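Local coordinates for peptidoglycan D,D-transpeptidase MrdA (Pseudomonas aeruginosa, PDB 7KIS), which probably cross-links the peptide stems of peptidoglycan as the penicillin-binding protein PBP2, helping to build the cell wall, at residues A[277-282]-A[477-482]; A[473-478]-A[493-498]; A[577-582]-A[605-610]. All blocks are in the same frame, centred on the assembly; numbering follows the deposited sequence.

Interaction 1: residues A[277-282]-A[477-482]; sequences TGDVLA and RPHLAK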
ATOM      1  N   THR A 277     -12.241   8.293   2.401  1.00 25.57           N
ATOM      2  CA  THR A 277     -11.631   9.002   3.516  1.00 26.77           C
ATOM      3  C   THR A 277     -10.111   8.915   3.522  1.00 29.30           C
ATOM      4  O   THR A 277      -9.460   9.789   4.108  1.00 34.17           O
ATOM      5  CB  THR A 277     -12.159   8.456   4.850  1.00 21.02           C
ATOM      6  OG1 THR A 277     -11.874   7.053   4.940  1.00 23.99           O
ATOM      7  CG2 THR A 277     -13.661   8.668   4.954  1.00 25.17           C
ATOM      8  N   GLY A 278      -9.534   7.893   2.897  1.00 27.71           N
ATOM      9  CA  GLY A 278      -8.109   7.665   2.984  1.00 26.68           C
ATOM     10  C   GLY A 278      -7.660   6.908   4.213  1.00 31.58           C
ATOM     11  O   GLY A 278      -6.451   6.697   4.382  1.00 36.61           O
ATOM     12  N   ASP A 279      -8.587   6.498   5.078  1.00 24.83           N
ATOM     13  CA  ASP A 279      -8.218   5.787   6.294  1.00 29.56           C
ATOM     14  C   ASP A 279      -7.554   4.458   5.957  1.00 24.90           C
ATOM     15  O   ASP A 279      -8.098   3.653   5.196  1.00 25.75           O
ATOM     16  CB  ASP A 279      -9.457   5.558   7.162  1.00 24.56           C
ATOM     17  CG  ASP A 279      -9.991   6.843   7.772  1.00 32.05           C
ATOM     18  OD1 ASP A 279      -9.398   7.914   7.525  1.00 29.95           O
ATOM     19  OD2 ASP A 279     -11.005   6.782   8.500  1.00 30.91           O
ATOM     20  N   VAL A 280      -6.369   4.235   6.523  1.00 30.21           N
ATOM     21  CA  VAL A 280      -5.680   2.958   6.382  1.00 31.61           C
ATOM     22  C   VAL A 280      -6.373   1.932   7.266  1.00 32.11           C
ATOM     23  O   VAL A 280      -6.102   1.845   8.468  1.00 36.88           O
ATOM     24  CB  VAL A 280      -4.184   3.082   6.732  1.00 33.57           C
ATOM     25  CG1 VAL A 280      -3.502   1.721   6.666  1.00 31.22           C
ATOM     26  CG2 VAL A 280      -3.501   4.064   5.795  1.00 26.57           C
ATOM     27  N   LEU A 281      -7.303   1.173   6.684  1.00 31.36           N
ATOM     28  CA  LEU A 281      -8.052   0.191   7.457  1.00 30.38           C
ATOM     29  C   LEU A 281      -7.204  -1.011   7.850  1.00 32.12           C
ATOM     30  O   LEU A 281      -7.524  -1.678   8.840  1.00 26.72           O
ATOM     31  CB  LEU A 281      -9.279  -0.266   6.670  1.00 28.99           C
ATOM     32  CG  LEU A 281     -10.197   0.867   6.215  1.00 29.48           C
ATOM     33  CD1 LEU A 281     -11.267   0.345   5.273  1.00 35.95           C
ATOM     34  CD2 LEU A 281     -10.821   1.562   7.417  1.00 25.42           C
ATOM     35  N   ALA A 282      -6.140  -1.301   7.105  1.00 34.82           N
ATOM     36  CA  ALA A 282      -5.263  -2.415   7.438  1.00 32.93           C
ATOM     37  C   ALA A 282      -3.885  -2.172   6.843  1.00 31.59           C
ATOM     38  O   ALA A 282      -3.754  -1.612   5.750  1.00 30.23           O
ATOM     39  CB  ALA A 282      -5.835  -3.745   6.936  1.00 26.70           C
ATOM     40  N   ARG A 477      -4.403  11.455   0.627  1.00 34.20           N
ATOM     41  CA  ARG A 477      -3.276  10.612   0.990  1.00 33.32           C
ATOM     42  C   ARG A 477      -3.690   9.601   2.056  1.00 32.78           C
ATOM     43  O   ARG A 477      -4.482   9.926   2.946  1.00 41.57           O
ATOM     44  CB  ARG A 477      -2.115  11.465   1.496  1.00 33.63           C
ATOM     45  CG  ARG A 477      -1.596  12.453   0.466  1.00 40.03           C
ATOM     46  CD  ARG A 477      -0.225  12.988   0.838  1.00 35.51           C
ATOM     47  NE  ARG A 477       0.463  13.550  -0.320  1.00 44.28           N
ATOM     48  CZ  ARG A 477       1.717  13.988  -0.305  1.00 47.78           C
ATOM     49  NH1 ARG A 477       2.428  13.935   0.812  1.00 51.67           N
ATOM     50  NH2 ARG A 477       2.259  14.484  -1.410  1.00 48.13           N
ATOM     51  N   PRO A 478      -3.182   8.372   1.991  1.00 31.22           N
ATOM     52  CA  PRO A 478      -3.440   7.417   3.072  1.00 29.17           C
ATOM     53  C   PRO A 478      -2.837   7.916   4.375  1.00 30.17           C
ATOM     54  O   PRO A 478      -1.831   8.630   4.387  1.00 34.86           O
ATOM     55  CB  PRO A 478      -2.753   6.132   2.593  1.00 31.25           C
ATOM     56  CG  PRO A 478      -2.534   6.322   1.124  1.00 27.01           C
ATOM     57  CD  PRO A 478      -2.354   7.791   0.921  1.00 29.47           C
ATOM     58  N   HIS A 479      -3.465   7.534   5.482  1.00 32.43           N
ATOM     59  CA  HIS A 479      -2.987   7.961   6.787  1.00 30.34           C
ATOM     60  C   HIS A 479      -3.440   6.958   7.835  1.00 28.31           C
ATOM     61  O   HIS A 479      -4.580   6.487   7.801  1.00 32.99           O
ATOM     62  CB  HIS A 479      -3.490   9.369   7.138  1.00 28.84           C
ATOM     63  CG  HIS A 479      -4.968   9.546   6.969  1.00 35.23           C
ATOM     64  ND1 HIS A 479      -5.826   9.687   8.039  1.00 35.89           N
ATOM     65  CD2 HIS A 479      -5.737   9.617   5.857  1.00 34.64           C
ATOM     66  CE1 HIS A 479      -7.062   9.831   7.593  1.00 29.99           C
ATOM     67  NE2 HIS A 479      -7.036   9.792   6.273  1.00 30.04           N
ATOM     68  N   LEU A 480      -2.538   6.641   8.764  1.00 27.88           N
ATOM     69  CA  LEU A 480      -2.876   5.753   9.869  1.00 29.16           C
ATOM     70  C   LEU A 480      -3.609   6.509  10.971  1.00 24.75           C
ATOM     71  O   LEU A 480      -4.691   6.099  11.403  1.00 29.98           O
ATOM     72  CB  LEU A 480      -1.610   5.093  10.417  1.00 27.62           C
ATOM     73  CG  LEU A 480      -0.844   4.205   9.435  1.00 32.11           C
ATOM     74  CD1 LEU A 480       0.654   4.284   9.680  1.00 32.16           C
ATOM     75  CD2 LEU A 480      -1.329   2.772   9.536  1.00 38.66           C
ATOM     76  N   ALA A 481      -3.023   7.607  11.443  1.00 27.60           N
ATOM     77  CA  ALA A 481      -3.624   8.416  12.494  1.00 31.38           C
ATOM     78  C   ALA A 481      -4.960   8.995  12.050  1.00 32.43           C
ATOM     79  O   ALA A 481      -5.001   9.928  11.241  1.00 38.21           O
ATOM     80  CB  ALA A 481      -2.677   9.539  12.911  1.00 29.04           C
ATOM     81  N   LYS A 482      -6.059   8.445  12.566  1.00 32.42           N
ATOM     82  CA  LYS A 482      -7.373   8.992  12.249  1.00 32.55           C
ATOM     83  C   LYS A 482      -7.572  10.349  12.912  1.00 31.42           C
ATOM     84  O   LYS A 482      -8.004  11.309  12.265  1.00 28.90           O
ATOM     85  CB  LYS A 482      -8.472   8.016  12.673  1.00 25.82           C
ATOM     86  CG  LYS A 482      -9.797   8.237  11.961  1.00 19.32           C
ATOM     87  CD  LYS A 482     -10.742   7.065  12.166  1.00 29.64           C
ATOM     88  CE  LYS A 482     -12.163   7.420  11.750  1.00 30.96           C
ATOM     89  NZ  LYS A 482     -12.244   7.848  10.323  1.00 17.03           N
TER
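The carbonyl O of H479 is gripped twice. V280 N donates to H479 O at 3.1 Å, and the hydroxyl of S250 bonds the same oxygen. The return bond runs from H479 N to G278 O. Together the two bonds make a single parallel-type beta bridge of D279 with H479. It ties the chain leading into strand 280-286, an edge strand of the transpeptidase sheet, to the chain that leads into strand 481-484 of a second sheet.

G278 O also receives the CA-H of P478, at 3.4 Å from CA to O. The H479 imidazole stands beside the turn at 277-279. Its CG lies between the backbone N and the carbonyl carbon (chi1 51°). NE2 donates to T277 O at 3.3 Å, nearly straight and in the ring plane. On the far side of the ring, ND1 bonds A481 O weakly. D279 CA lies over one ring face, toward the rim.

K482 NZ forms a salt bridge with D279 OD2. The modelled separation is implausibly short, so the exact distance is doubtful. R74 adds a long, weak ion pair to the same carboxylate. V280 closes the apolar side: CG2 meets P478 CB at 3.9 Å, and CG1 meets L480 CD2 at 3.8 Å.

Interaction 2: residues A[473-478]-A[493-498]; sequences GHWIRP and DPMPDI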
ATOM      1  N   GLY A 473     -10.376   9.728  -9.035  1.00 34.48           N
ATOM      2  CA  GLY A 473      -9.307  10.690  -9.183  1.00 31.75           C
ATOM      3  C   GLY A 473      -9.164  11.711  -8.076  1.00 40.32           C
ATOM      4  O   GLY A 473      -8.265  12.559  -8.156  1.00 43.93           O
ATOM      5  N   HIS A 474     -10.007  11.669  -7.047  1.00 39.61           N
ATOM      6  CA  HIS A 474      -9.867  12.596  -5.931  1.00 44.90           C
ATOM      7  C   HIS A 474      -8.707  12.140  -5.058  1.00 40.30           C
ATOM      8  O   HIS A 474      -8.726  11.026  -4.523  1.00 45.91           O
ATOM      9  CB  HIS A 474     -11.152  12.692  -5.114  1.00 41.81           C
ATOM     10  CG  HIS A 474     -11.116  13.767  -4.072  1.00 52.10           C
ATOM     11  ND1 HIS A 474     -10.127  14.728  -4.033  1.00 61.74           N
ATOM     12  CD2 HIS A 474     -11.940  14.035  -3.031  1.00 52.67           C
ATOM     13  CE1 HIS A 474     -10.344  15.541  -3.015  1.00 62.46           C
ATOM     14  NE2 HIS A 474     -11.437  15.143  -2.390  1.00 60.34           N
ATOM     15  N   TRP A 475      -7.704  12.999  -4.909  1.00 39.17           N
ATOM     16  CA  TRP A 475      -6.456  12.633  -4.254  1.00 39.91           C
ATOM     17  C   TRP A 475      -6.579  12.920  -2.763  1.00 33.71           C
ATOM     18  O   TRP A 475      -6.666  14.080  -2.350  1.00 40.58           O
ATOM     19  CB  TRP A 475      -5.285  13.398  -4.863  1.00 38.60           C
ATOM     20  CG  TRP A 475      -4.296  12.527  -5.566  1.00 41.01           C
ATOM     21  CD1 TRP A 475      -4.101  12.429  -6.912  1.00 43.71           C
ATOM     22  CD2 TRP A 475      -3.358  11.629  -4.958  1.00 34.48           C
ATOM     23  NE1 TRP A 475      -3.101  11.527  -7.182  1.00 44.17           N
ATOM     24  CE2 TRP A 475      -2.629  11.022  -6.000  1.00 35.30           C
ATOM     25  CE3 TRP A 475      -3.065  11.281  -3.636  1.00 34.18           C
ATOM     26  CZ2 TRP A 475      -1.627  10.084  -5.761  1.00 34.86           C
ATOM     27  CZ3 TRP A 475      -2.070  10.349  -3.401  1.00 39.66           C
ATOM     28  CH2 TRP A 475      -1.363   9.762  -4.458  1.00 40.75           C
ATOM     29  N   ILE A 476      -6.581  11.860  -1.959  1.00 33.38           N
ATOM     30  CA  ILE A 476      -6.482  11.959  -0.509  1.00 32.47           C
ATOM     31  C   ILE A 476      -5.428  10.962  -0.058  1.00 33.26           C
ATOM     32  O   ILE A 476      -5.550   9.760  -0.327  1.00 31.23           O
ATOM     33  CB  ILE A 476      -7.823  11.675   0.187  1.00 37.30           C
ATOM     34  CG1 ILE A 476      -8.929  12.570  -0.377  1.00 41.14           C
ATOM     35  CG2 ILE A 476      -7.692  11.863   1.692  1.00 35.63           C
ATOM     36  CD1 ILE A 476     -10.325  12.047  -0.126  1.00 44.78           C
ATOM     37  N   ARG A 477      -4.403  11.455   0.627  1.00 34.20           N
ATOM     38  CA  ARG A 477      -3.276  10.612   0.990  1.00 33.32           C
ATOM     39  C   ARG A 477      -3.690   9.601   2.056  1.00 32.78           C
ATOM     40  O   ARG A 477      -4.482   9.926   2.946  1.00 41.57           O
ATOM     41  CB  ARG A 477      -2.115  11.465   1.496  1.00 33.63           C
ATOM     42  CG  ARG A 477      -1.596  12.453   0.466  1.00 40.03           C
ATOM     43  CD  ARG A 477      -0.225  12.988   0.838  1.00 35.51           C
ATOM     44  NE  ARG A 477       0.463  13.550  -0.320  1.00 44.28           N
ATOM     45  CZ  ARG A 477       1.717  13.988  -0.305  1.00 47.78           C
ATOM     46  NH1 ARG A 477       2.428  13.935   0.812  1.00 51.67           N
ATOM     47  NH2 ARG A 477       2.259  14.484  -1.410  1.00 48.13           N
ATOM     48  N   PRO A 478      -3.182   8.372   1.991  1.00 31.22           N
ATOM     49  CA  PRO A 478      -3.440   7.417   3.072  1.00 29.17           C
ATOM     50  C   PRO A 478      -2.837   7.916   4.375  1.00 30.17           C
ATOM     51  O   PRO A 478      -1.831   8.630   4.387  1.00 34.86           O
ATOM     52  CB  PRO A 478      -2.753   6.132   2.593  1.00 31.25           C
ATOM     53  CG  PRO A 478      -2.534   6.322   1.124  1.00 27.01           C
ATOM     54  CD  PRO A 478      -2.354   7.791   0.921  1.00 29.47           C
ATOM     55  N   ASP A 493       0.953  19.049   2.597  1.00 51.50           N
ATOM     56  CA  ASP A 493       1.255  19.074   1.166  1.00 49.86           C
ATOM     57  C   ASP A 493       0.328  18.101   0.449  1.00 48.09           C
ATOM     58  O   ASP A 493       0.651  16.912   0.303  1.00 45.69           O
ATOM     59  CB  ASP A 493       2.720  18.728   0.912  1.00 58.05           C
ATOM     60  CG  ASP A 493       3.083  18.775  -0.558  1.00 72.24           C
ATOM     61  OD1 ASP A 493       3.566  17.751  -1.087  1.00 78.78           O
ATOM     62  OD2 ASP A 493       2.885  19.836  -1.186  1.00 67.48           O
ATOM     63  N   PRO A 494      -0.835  18.558  -0.009  1.00 55.80           N
ATOM     64  CA  PRO A 494      -1.745  17.673  -0.743  1.00 48.75           C
ATOM     65  C   PRO A 494      -1.221  17.363  -2.138  1.00 45.97           C
ATOM     66  O   PRO A 494      -0.225  17.918  -2.608  1.00 38.55           O
ATOM     67  CB  PRO A 494      -3.057  18.465  -0.803  1.00 35.31           C
ATOM     68  CG  PRO A 494      -2.898  19.582   0.195  1.00 46.22           C
ATOM     69  CD  PRO A 494      -1.434  19.877   0.243  1.00 50.08           C
ATOM     70  N   MET A 495      -1.923  16.449  -2.804  1.00 46.17           N
ATOM     71  CA  MET A 495      -1.669  16.114  -4.194  1.00 42.78           C
ATOM     72  C   MET A 495      -2.835  16.572  -5.061  1.00 32.75           C
ATOM     73  O   MET A 495      -3.995  16.440  -4.655  1.00 41.39           O
ATOM     74  CB  MET A 495      -1.461  14.606  -4.380  1.00 38.87           C
ATOM     75  CG  MET A 495      -0.077  14.116  -3.986  1.00 40.38           C
ATOM     76  SD  MET A 495       0.632  12.985  -5.197  1.00 58.16           S
ATOM     77  CE  MET A 495       1.136  14.128  -6.480  1.00 36.77           C
ATOM     78  N   PRO A 496      -2.567  17.120  -6.245  1.00 29.64           N
ATOM     79  CA  PRO A 496      -3.666  17.566  -7.109  1.00 35.66           C
ATOM     80  C   PRO A 496      -4.488  16.386  -7.597  1.00 30.94           C
ATOM     81  O   PRO A 496      -3.954  15.321  -7.911  1.00 37.85           O
ATOM     82  CB  PRO A 496      -2.951  18.270  -8.270  1.00 32.64           C
ATOM     83  CG  PRO A 496      -1.556  18.526  -7.778  1.00 35.42           C
ATOM     84  CD  PRO A 496      -1.250  17.414  -6.831  1.00 28.84           C
ATOM     85  N   ASP A 497      -5.804  16.584  -7.659  1.00 29.39           N
ATOM     86  CA  ASP A 497      -6.676  15.535  -8.160  1.00 40.89           C
ATOM     87  C   ASP A 497      -6.379  15.266  -9.632  1.00 46.45           C
ATOM     88  O   ASP A 497      -5.832  16.108 -10.351  1.00 55.65           O
ATOM     89  CB  ASP A 497      -8.145  15.922  -7.982  1.00 42.48           C
ATOM     90  CG  ASP A 497      -8.521  16.137  -6.527  1.00 54.88           C
ATOM     91  OD1 ASP A 497      -7.905  15.496  -5.649  1.00 56.80           O
ATOM     92  OD2 ASP A 497      -9.436  16.947  -6.260  1.00 46.64           O
ATOM     93  N   ILE A 498      -6.743  14.070 -10.079  1.00 39.14           N
ATOM     94  CA  ILE A 498      -6.536  13.655 -11.461  1.00 37.15           C
ATOM     95  C   ILE A 498      -7.830  13.942 -12.211  1.00 41.96           C
ATOM     96  O   ILE A 498      -8.823  13.223 -12.066  1.00 35.51           O
ATOM     97  CB  ILE A 498      -6.125  12.186 -11.552  1.00 32.51           C
ATOM     98  CG1 ILE A 498      -4.832  11.966 -10.768  1.00 34.91           C
ATOM     99  CG2 ILE A 498      -5.930  11.778 -12.998  1.00 32.17           C
ATOM    100  CD1 ILE A 498      -4.579  10.532 -10.406  1.00 33.21           C
TER
HETATM  101  O   HOH W   1      -3.905  14.529  -0.835  1.00 37.12           O
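Segments 473-478 and 493-498 are irregular and run nearly antiparallel, 160° apart, so that G473 faces I498; I498 N donates to G473 O at 2.9 Å. The loops lie before and after strand 481-484 in the transpeptidase domain. A Met-aromatic contact and a His-carboxylate hydrogen bond hold them together.

D497 OD1 takes two donors from the same face of the carboxylate plane. They are the backbone N of W475 and H474 ND1, the latter at 2.9 Å. The imidazole and carboxylate planes stand 88° apart, and OD1 lies in the ring plane. One carboxylate oxygen thus fixes both a backbone N-H and a ring rotation.

The W475 indole lies against M495. M495 CB sits over the five-membered ring, 3.9 Å from its centroid. A bend at chi2 (-135°) then brings SD over the six-membered ring, 3.8 Å from that centroid. I498 CD1 meets W475 NE1 obliquely. The indole N-H itself bonds R407 O, and Q464 and L468 of helix 459-470 also touch the indole.

R477 extends from CG to NE. Its salt bridge to D493 OD1 is long and weak, a matter of charge alone, since the oxygen lies well out of the guanidinium plane. D493 O instead sits over the centre of the guanidinium face, 3.2 Å from CZ. M495 CG borders the guanidinium edge, 3.5 Å from NH2.

Interaction 3: residues A[577-582]-A[605-610]; sequences PQIAVA and AWLLDE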
ATOM      1  N   PRO A 577     -17.595   2.177  -4.095  1.00 34.14           N
ATOM      2  CA  PRO A 577     -16.344   1.732  -3.460  1.00 31.69           C
ATOM      3  C   PRO A 577     -16.308   2.009  -1.966  1.00 32.02           C
ATOM      4  O   PRO A 577     -16.453   3.150  -1.519  1.00 31.68           O
ATOM      5  CB  PRO A 577     -15.271   2.532  -4.207  1.00 31.48           C
ATOM      6  CG  PRO A 577     -15.899   2.887  -5.511  1.00 38.37           C
ATOM      7  CD  PRO A 577     -17.348   3.111  -5.206  1.00 35.91           C
ATOM      8  N   GLN A 578     -16.113   0.941  -1.191  1.00 31.36           N
ATOM      9  CA  GLN A 578     -15.960   1.023   0.253  1.00 27.70           C
ATOM     10  C   GLN A 578     -14.639   0.466   0.761  1.00 31.36           C
ATOM     11  O   GLN A 578     -14.269   0.757   1.903  1.00 32.12           O
ATOM     12  CB  GLN A 578     -17.111   0.290   0.961  1.00 29.92           C
ATOM     13  CG  GLN A 578     -18.449   1.014   0.883  1.00 36.58           C
ATOM     14  CD  GLN A 578     -18.505   2.235   1.783  1.00 45.03           C
ATOM     15  OE1 GLN A 578     -17.810   2.307   2.798  1.00 40.72           O
ATOM     16  NE2 GLN A 578     -19.337   3.204   1.416  1.00 34.78           N
ATOM     17  N   ILE A 579     -13.920  -0.313  -0.044  1.00 27.77           N
ATOM     18  CA  ILE A 579     -12.658  -0.920   0.370  1.00 25.04           C
ATOM     19  C   ILE A 579     -11.745  -0.993  -0.844  1.00 23.43           C
ATOM     20  O   ILE A 579     -12.197  -1.269  -1.957  1.00 18.51           O
ATOM     21  CB  ILE A 579     -12.881  -2.321   0.989  1.00 23.50           C
ATOM     22  CG1 ILE A 579     -11.555  -2.966   1.392  1.00 21.36           C
ATOM     23  CG2 ILE A 579     -13.618  -3.239   0.022  1.00 29.07           C
ATOM     24  CD1 ILE A 579     -11.106  -2.627   2.788  1.00 27.92           C
ATOM     25  N   ALA A 580     -10.458  -0.722  -0.630  1.00 24.84           N
ATOM     26  CA  ALA A 580      -9.430  -0.872  -1.654  1.00 23.40           C
ATOM     27  C   ALA A 580      -8.263  -1.642  -1.057  1.00 29.07           C
ATOM     28  O   ALA A 580      -7.729  -1.250  -0.016  1.00 36.34           O
ATOM     29  CB  ALA A 580      -8.963   0.489  -2.181  1.00 21.74           C
ATOM     30  N   VAL A 581      -7.868  -2.734  -1.713  1.00 29.74           N
ATOM     31  CA  VAL A 581      -6.881  -3.663  -1.174  1.00 21.94           C
ATOM     32  C   VAL A 581      -5.784  -3.888  -2.205  1.00 26.47           C
ATOM     33  O   VAL A 581      -6.058  -4.005  -3.404  1.00 29.48           O
ATOM     34  CB  VAL A 581      -7.524  -5.008  -0.770  1.00 25.98           C
ATOM     35  CG1 VAL A 581      -6.509  -5.901  -0.075  1.00 29.84           C
ATOM     36  CG2 VAL A 581      -8.727  -4.780   0.126  1.00 25.46           C
ATOM     37  N   ALA A 582      -4.540  -3.948  -1.732  1.00 35.98           N
ATOM     38  CA  ALA A 582      -3.398  -4.368  -2.535  1.00 29.72           C
ATOM     39  C   ALA A 582      -2.661  -5.459  -1.775  1.00 29.62           C
ATOM     40  O   ALA A 582      -2.334  -5.283  -0.597  1.00 31.50           O
ATOM     41  CB  ALA A 582      -2.459  -3.199  -2.837  1.00 25.45           C
ATOM     42  N   ALA A 605     -14.211  -9.756   4.872  1.00 24.47           N
ATOM     43  CA  ALA A 605     -14.284  -9.440   6.294  1.00 22.74           C
ATOM     44  C   ALA A 605     -14.781  -8.021   6.539  1.00 27.31           C
ATOM     45  O   ALA A 605     -15.373  -7.745   7.589  1.00 30.43           O
ATOM     46  CB  ALA A 605     -12.916  -9.643   6.946  1.00 27.08           C
ATOM     47  N   TRP A 606     -14.551  -7.110   5.593  1.00 33.43           N
ATOM     48  CA  TRP A 606     -14.985  -5.728   5.747  1.00 33.08           C
ATOM     49  C   TRP A 606     -16.416  -5.498   5.279  1.00 30.27           C
ATOM     50  O   TRP A 606     -17.100  -4.621   5.821  1.00 32.25           O
ATOM     51  CB  TRP A 606     -14.043  -4.793   4.983  1.00 26.99           C
ATOM     52  CG  TRP A 606     -14.285  -3.337   5.249  1.00 36.14           C
ATOM     53  CD1 TRP A 606     -14.895  -2.441   4.420  1.00 34.30           C
ATOM     54  CD2 TRP A 606     -13.922  -2.608   6.428  1.00 44.38           C
ATOM     55  NE1 TRP A 606     -14.935  -1.200   5.008  1.00 35.47           N
ATOM     56  CE2 TRP A 606     -14.343  -1.276   6.243  1.00 36.99           C
ATOM     57  CE3 TRP A 606     -13.280  -2.952   7.623  1.00 36.85           C
ATOM     58  CZ2 TRP A 606     -14.146  -0.289   7.206  1.00 29.66           C
ATOM     59  CZ3 TRP A 606     -13.086  -1.970   8.578  1.00 30.34           C
ATOM     60  CH2 TRP A 606     -13.516  -0.655   8.364  1.00 30.41           C
ATOM     61  N   LEU A 607     -16.888  -6.263   4.294  1.00 28.14           N
ATOM     62  CA  LEU A 607     -18.191  -6.017   3.685  1.00 38.46           C
ATOM     63  C   LEU A 607     -19.264  -6.999   4.123  1.00 37.08           C
ATOM     64  O   LEU A 607     -20.448  -6.647   4.115  1.00 29.07           O
ATOM     65  CB  LEU A 607     -18.086  -6.074   2.157  1.00 30.56           C
ATOM     66  CG  LEU A 607     -17.801  -4.793   1.370  1.00 29.63           C
ATOM     67  CD1 LEU A 607     -16.652  -4.005   1.975  1.00 24.85           C
ATOM     68  CD2 LEU A 607     -17.508  -5.131  -0.082  1.00 36.20           C
ATOM     69  N   LEU A 608     -18.884  -8.216   4.498  1.00 36.99           N
ATOM     70  CA  LEU A 608     -19.840  -9.257   4.847  1.00 32.80           C
ATOM     71  C   LEU A 608     -20.104  -9.258   6.345  1.00 34.96           C
ATOM     72  O   LEU A 608     -19.199  -9.010   7.146  1.00 34.76           O
ATOM     73  CB  LEU A 608     -19.331 -10.633   4.415  1.00 31.05           C
ATOM     74  CG  LEU A 608     -19.773 -11.163   3.050  1.00 32.79           C
ATOM     75  CD1 LEU A 608     -19.572 -10.125   1.958  1.00 28.44           C
ATOM     76  CD2 LEU A 608     -19.029 -12.446   2.715  1.00 37.41           C
ATOM     77  N   ASP A 609     -21.349  -9.535   6.719  1.00 33.11           N
ATOM     78  CA  ASP A 609     -21.679  -9.683   8.129  1.00 36.92           C
ATOM     79  C   ASP A 609     -21.127 -11.025   8.614  1.00 37.58           C
ATOM     80  O   ASP A 609     -20.374 -11.711   7.919  1.00 36.93           O
ATOM     81  CB  ASP A 609     -23.186  -9.541   8.350  1.00 29.38           C
ATOM     82  CG  ASP A 609     -24.002 -10.624   7.651  1.00 42.06           C
ATOM     83  OD1 ASP A 609     -23.421 -11.495   6.972  1.00 43.55           O
ATOM     84  OD2 ASP A 609     -25.244 -10.599   7.790  1.00 39.33           O
ATOM     85  N   GLU A 610     -21.506 -11.420   9.822  1.00 39.92           N
ATOM     86  CA  GLU A 610     -20.992 -12.643  10.417  1.00 41.34           C
ATOM     87  C   GLU A 610     -21.804 -13.871  10.020  1.00 38.11           C
ATOM     88  O   GLU A 610     -21.592 -14.951  10.583  1.00 46.65           O
ATOM     89  CB  GLU A 610     -20.906 -12.484  11.934  1.00 42.64           C
ATOM     90  CG  GLU A 610     -19.957 -11.350  12.324  1.00 48.05           C
ATOM     91  CD  GLU A 610     -19.425 -11.464  13.735  1.00 59.84           C
ATOM     92  OE1 GLU A 610     -18.227 -11.175  13.942  1.00 72.99           O
ATOM     93  OE2 GLU A 610     -20.205 -11.827  14.640  1.00 47.46           O
TER
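I579, W606 and L607 carry this contact, which is mainly apolar. I579 is the first residue of strand 579-585. W606 and L607 are the last two residues of helix 591-607. The backbones stay well apart, with I579 CA and W606 CA 7.6 Å from each other, so side chains bridge the gap.

The CG2 branch of I579 makes the aliphatic contact. CG1 is anti to the backbone N (chi1 179°), which puts CG2 between the backbone N and the carbonyl carbon. CG2 meets L607 CD1 at 3.7 Å. L607 CD1 also approaches Q578 CB, more loosely, at 4.4 Å. L607 therefore reaches the first strand residue and the loop residue before it. Its side chain also touches A572 and P573.

The aromatic part belongs to W606. Its CG is anti to the backbone N (chi1 -171°). I579 CD1 lies over one face of the indole, on its pyrrole side, 4.1 Å from CG. I579 CB comes to 4.0 Å from W606 CD1. The two side chains are inclined to each other rather than stacked.

Polar atoms add little. Q578 O approaches W606 NE1 obliquely at 3.7 Å, and this is not a hydrogen bond.

A classic beta bulge shapes the strand side. Q578 and I579 both face A572 of the neighbouring strand 566-572. From I579 on the side chains alternate. I579 and V581 meet M603 of helix 591-607, while A580 and A582 touch helix 459-470 on the other face of the sheet. A C-terminal helix laid on one face of a five-stranded antiparallel sheet, with further helices on the other, is the signature of the penicillin-binding transpeptidase and serine beta-lactamase fold.

Interactions 1 and 3 reach the same five-stranded sheet. Interaction 1 ties its edge strand to a loop by backbone bonds and charge, whereas interaction 3 packs a helix end on one of its faces, almost without polar help. The two meet directly: L281 CD1 touches W606 CZ2 and I579 CD1. Interactions 1 and 2 share R477 and P478, so one chain segment serves the sheet edge at one end and a loop pair at the other. All three are partly buried; interactions 1 and 3 involve no exposed residue, while interaction 2 has several and is chemically the most mixed. It stays clear of interaction 3, with nearest atoms about 9 Å apart. All three lie away from the predicted acylation serine.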